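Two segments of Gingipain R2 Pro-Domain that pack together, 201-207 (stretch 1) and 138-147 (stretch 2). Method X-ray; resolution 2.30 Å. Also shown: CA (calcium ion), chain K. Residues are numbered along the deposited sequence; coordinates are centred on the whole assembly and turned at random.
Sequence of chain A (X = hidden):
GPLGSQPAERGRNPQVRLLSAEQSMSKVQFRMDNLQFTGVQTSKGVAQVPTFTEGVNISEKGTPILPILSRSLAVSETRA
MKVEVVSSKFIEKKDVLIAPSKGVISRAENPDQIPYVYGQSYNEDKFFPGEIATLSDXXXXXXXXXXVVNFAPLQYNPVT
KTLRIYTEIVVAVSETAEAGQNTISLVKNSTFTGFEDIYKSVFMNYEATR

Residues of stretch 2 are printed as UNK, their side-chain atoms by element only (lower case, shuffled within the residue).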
# COMPACT_ATOMS: atom_id res chain seq x y z
N SER A 201 -1.79 10.05 9.88
CA SER A 201 -2.07 8.63 10.06
C SER A 201 -0.82 7.81 10.40
O SER A 201 -0.93 6.82 11.11
CB SER A 201 -2.74 8.05 8.81
OG SER A 201 -1.94 8.25 7.65
N VAL A 202 0.36 8.21 9.89
CA VAL A 202 1.62 7.50 10.15
C VAL A 202 2.14 7.89 11.55
O VAL A 202 2.44 7.00 12.34
CB VAL A 202 2.67 7.76 9.02
CG1 VAL A 202 4.08 7.34 9.45
CG2 VAL A 202 2.29 7.05 7.73
N PHE A 203 2.25 9.20 11.85
CA PHE A 203 2.79 9.70 13.11
C PHE A 203 1.68 10.00 14.12
O PHE A 203 0.75 10.75 13.81
CB PHE A 203 3.67 10.94 12.88
CG PHE A 203 4.69 10.79 11.77
CD1 PHE A 203 4.56 11.50 10.58
CD2 PHE A 203 5.75 9.90 11.89
CE1 PHE A 203 5.48 11.35 9.55
CE2 PHE A 203 6.69 9.75 10.86
CZ PHE A 203 6.55 10.48 9.69
N MET A 204 1.78 9.40 15.32
CA MET A 204 0.78 9.59 16.38
C MET A 204 0.96 10.95 17.12
O MET A 204 0.08 11.34 17.88
CB MET A 204 0.77 8.40 17.38
CG MET A 204 2.05 8.20 18.19
SD MET A 204 1.97 6.75 19.31
CE MET A 204 0.78 7.33 20.53
N ASN A 205 2.05 11.68 16.84
CA ASN A 205 2.34 12.98 17.46
C ASN A 205 2.30 14.15 16.45
O ASN A 205 2.61 15.29 16.83
CB ASN A 205 3.72 12.93 18.14
CG ASN A 205 4.89 12.87 17.18
OD1 ASN A 205 4.88 12.11 16.20
ND2 ASN A 205 5.89 13.69 17.42
N TYR A 206 1.90 13.90 15.18
CA TYR A 206 1.87 14.91 14.12
C TYR A 206 0.83 16.02 14.36
O TYR A 206 1.19 17.20 14.29
CB TYR A 206 1.66 14.28 12.72
CG TYR A 206 1.85 15.28 11.60
CD1 TYR A 206 3.12 15.71 11.22
CD2 TYR A 206 0.75 15.83 10.94
CE1 TYR A 206 3.29 16.66 10.21
CE2 TYR A 206 0.92 16.77 9.92
CZ TYR A 206 2.19 17.18 9.56
OH TYR A 206 2.36 18.11 8.56
N GLU A 207 -0.44 15.65 14.64
CA GLU A 207 -1.52 16.62 14.89
C GLU A 207 -1.22 17.47 16.14
O GLU A 207 -1.53 18.67 16.14
CB GLU A 207 -2.88 15.90 15.04
CG GLU A 207 -4.09 16.73 14.63
CD GLU A 207 -4.52 17.83 15.58
OE1 GLU A 207 -4.49 19.02 15.17
OE2 GLU A 207 -4.86 17.52 16.75
N UNK A 138 16.19 6.05 11.92
CA UNK A 138 15.36 7.18 11.45
C UNK A 138 15.13 7.17 9.95
O UNK A 138 15.98 6.71 9.18
c UNK A 138 17.55 7.94 12.02
c UNK A 138 17.48 6.52 12.47
c UNK A 138 16.15 8.42 11.87
N UNK A 139 13.95 7.65 9.53
CA UNK A 139 13.56 7.68 8.13
C UNK A 139 13.03 9.05 7.75
O UNK A 139 12.67 9.84 8.63
c UNK A 139 8.72 6.96 9.91
c UNK A 139 8.90 7.56 8.68
c UNK A 139 11.18 6.74 8.58
c UNK A 139 12.50 6.59 7.85
c UNK A 139 10.13 7.45 8.02
c UNK A 139 10.98 6.12 9.81
c UNK A 139 9.75 6.24 10.48
N UNK A 140 12.94 9.33 6.44
CA UNK A 140 12.35 10.56 5.95
C UNK A 140 11.15 10.17 5.08
O UNK A 140 11.29 9.39 4.13
c UNK A 140 14.48 11.97 6.21
c UNK A 140 15.78 12.46 5.54
c UNK A 140 13.35 11.51 5.23
c UNK A 140 12.60 12.73 4.64
N UNK A 141 9.97 10.69 5.44
CA UNK A 141 8.74 10.51 4.68
C UNK A 141 8.39 11.87 4.11
O UNK A 141 7.78 12.69 4.80
c UNK A 141 6.22 9.73 4.86
c UNK A 141 7.60 9.89 5.53
c UNK A 141 6.31 8.91 3.57
c UNK A 141 5.22 9.12 5.82
N UNK A 142 8.85 12.11 2.87
CA UNK A 142 8.68 13.35 2.10
C UNK A 142 9.34 14.54 2.83
O UNK A 142 10.55 14.73 2.70
n UNK A 142 5.65 13.38 -2.84
c UNK A 142 7.21 13.61 1.72
n UNK A 142 5.85 15.20 -1.43
n UNK A 142 5.89 15.48 -3.72
c UNK A 142 7.06 14.61 0.60
c UNK A 142 5.81 14.68 -2.66
c UNK A 142 5.79 14.42 -0.20
N UNK A 143 8.56 15.33 3.60
CA UNK A 143 9.06 16.51 4.31
C UNK A 143 9.16 16.30 5.83
O UNK A 143 9.51 17.24 6.55
c UNK A 143 8.08 18.11 2.54
o UNK A 143 6.96 18.10 1.99
c UNK A 143 8.15 17.73 4.01
o UNK A 143 9.13 18.42 1.96
N UNK A 144 8.88 15.08 6.32
CA UNK A 144 8.92 14.80 7.76
C UNK A 144 9.93 13.68 8.08
O UNK A 144 9.88 12.61 7.47
c UNK A 144 6.52 15.61 8.06
c UNK A 144 7.59 14.23 9.85
c UNK A 144 7.51 14.48 8.35
N UNK A 145 10.83 13.93 9.05
CA UNK A 145 11.79 12.95 9.55
C UNK A 145 11.08 12.18 10.66
O UNK A 145 10.57 12.79 11.59
c UNK A 145 15.57 13.24 10.53
n UNK A 145 17.96 11.34 12.60
c UNK A 145 14.22 12.58 10.34
c UNK A 145 13.11 13.60 10.03
n UNK A 145 16.40 12.89 13.23
n UNK A 145 16.61 12.31 11.00
c UNK A 145 16.99 12.18 12.27
N UNK A 146 11.00 10.87 10.50
CA UNK A 146 10.33 10.00 11.45
C UNK A 146 11.24 8.97 12.09
O UNK A 146 12.34 8.70 11.58
N UNK A 147 10.79 8.41 13.21
CA UNK A 147 11.49 7.36 13.94
C UNK A 147 10.47 6.51 14.70
O UNK A 147 9.53 7.04 15.29
c UNK A 147 14.95 7.46 15.70
n UNK A 147 15.92 6.60 15.93
c UNK A 147 12.57 7.92 14.87
o UNK A 147 15.09 8.66 15.93
c UNK A 147 13.67 6.90 15.15
CA CA K . 11.97 8.34 1.95
O HOH W 1 13.52 6.79 0.60

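Position 138 carries three side-chain carbons that close a ring onto its own backbone N, the signature of proline. Pro138 is out of reach of stretch 1 and takes no part in the contact.

Position 139 has one carbon followed by a six-carbon ring with no further atom, hence Phe139. Its CZ lies 3.6 Å from CE2 of Phe203, near the plane of the Phe203 ring. With centroids 5.9 Å apart and planes at 15°, the two rings meet rim to rim, neither covering the other's face.

At 140 there are four carbons, forked at the first, one arm two carbons long: Ile140. CA-to-CB points away from stretch 1, while the backbone O of Ile140 binds the calcium ion CA at 2.5 Å.

Position 141 also has four carbons, but the fork comes at the second, which distinguishes Leu141 from its neighbour. Its CD2 approaches CG2 of Val202 at 4.1 Å and CZ of Phe203 at 4.3 Å.

Three carbons, a nitrogen, then a carbon bearing two more nitrogens identify 142 as Arg142. Its guanidinium is hydrogen-bonded elsewhere in the structure. Position 143, two carbons with two oxygens on the second, is Asp143, also out of reach.

Position 144 shows one carbon carrying two others, the pattern of valine. Both methyls of Val144 are used: CG1 is 3.6 Å from Phe203 CE1, and CG2 is 4.0 Å from Tyr206 CE1.

Position 145 repeats the guanidinium pattern and is Arg145, whose CA-to-CB bond points away from stretch 1; it is hydrogen-bonded elsewhere. Position 146 has no side-chain atoms and is Gly146. Its CA sits 3.7 Å from Phe203 CE2; an ideally placed CB would fall 2.5 Å from that same CE2, a clash, so the ring occupies the space a side chain would need. Position 147 has three carbons, the third carrying one oxygen and one nitrogen: Gln147, its CA-to-CB bond also away.

The receiving surface is a hairpin. Paired bonds join Phe139 N to Gly146 O (2.8 Å) and Gly146 N to Phe139 O (2.7 Å), then Leu141 N to Val144 O (2.8 Å) and Val144 N to Leu141 O (3.0 Å), around a type II' turn. This pairing sets Phe139, Leu141 and Val144 toward stretch 1, with bare Gly146 leaving room among them. Phe203, just past the helix end, fills that site and supplies 96 Å² of the 276 Å² buried in total. No hydrogen bond crosses, so the direct contact rests on apolar packing.

Stretch 2, residues 138-147: PFILRDVRGQ
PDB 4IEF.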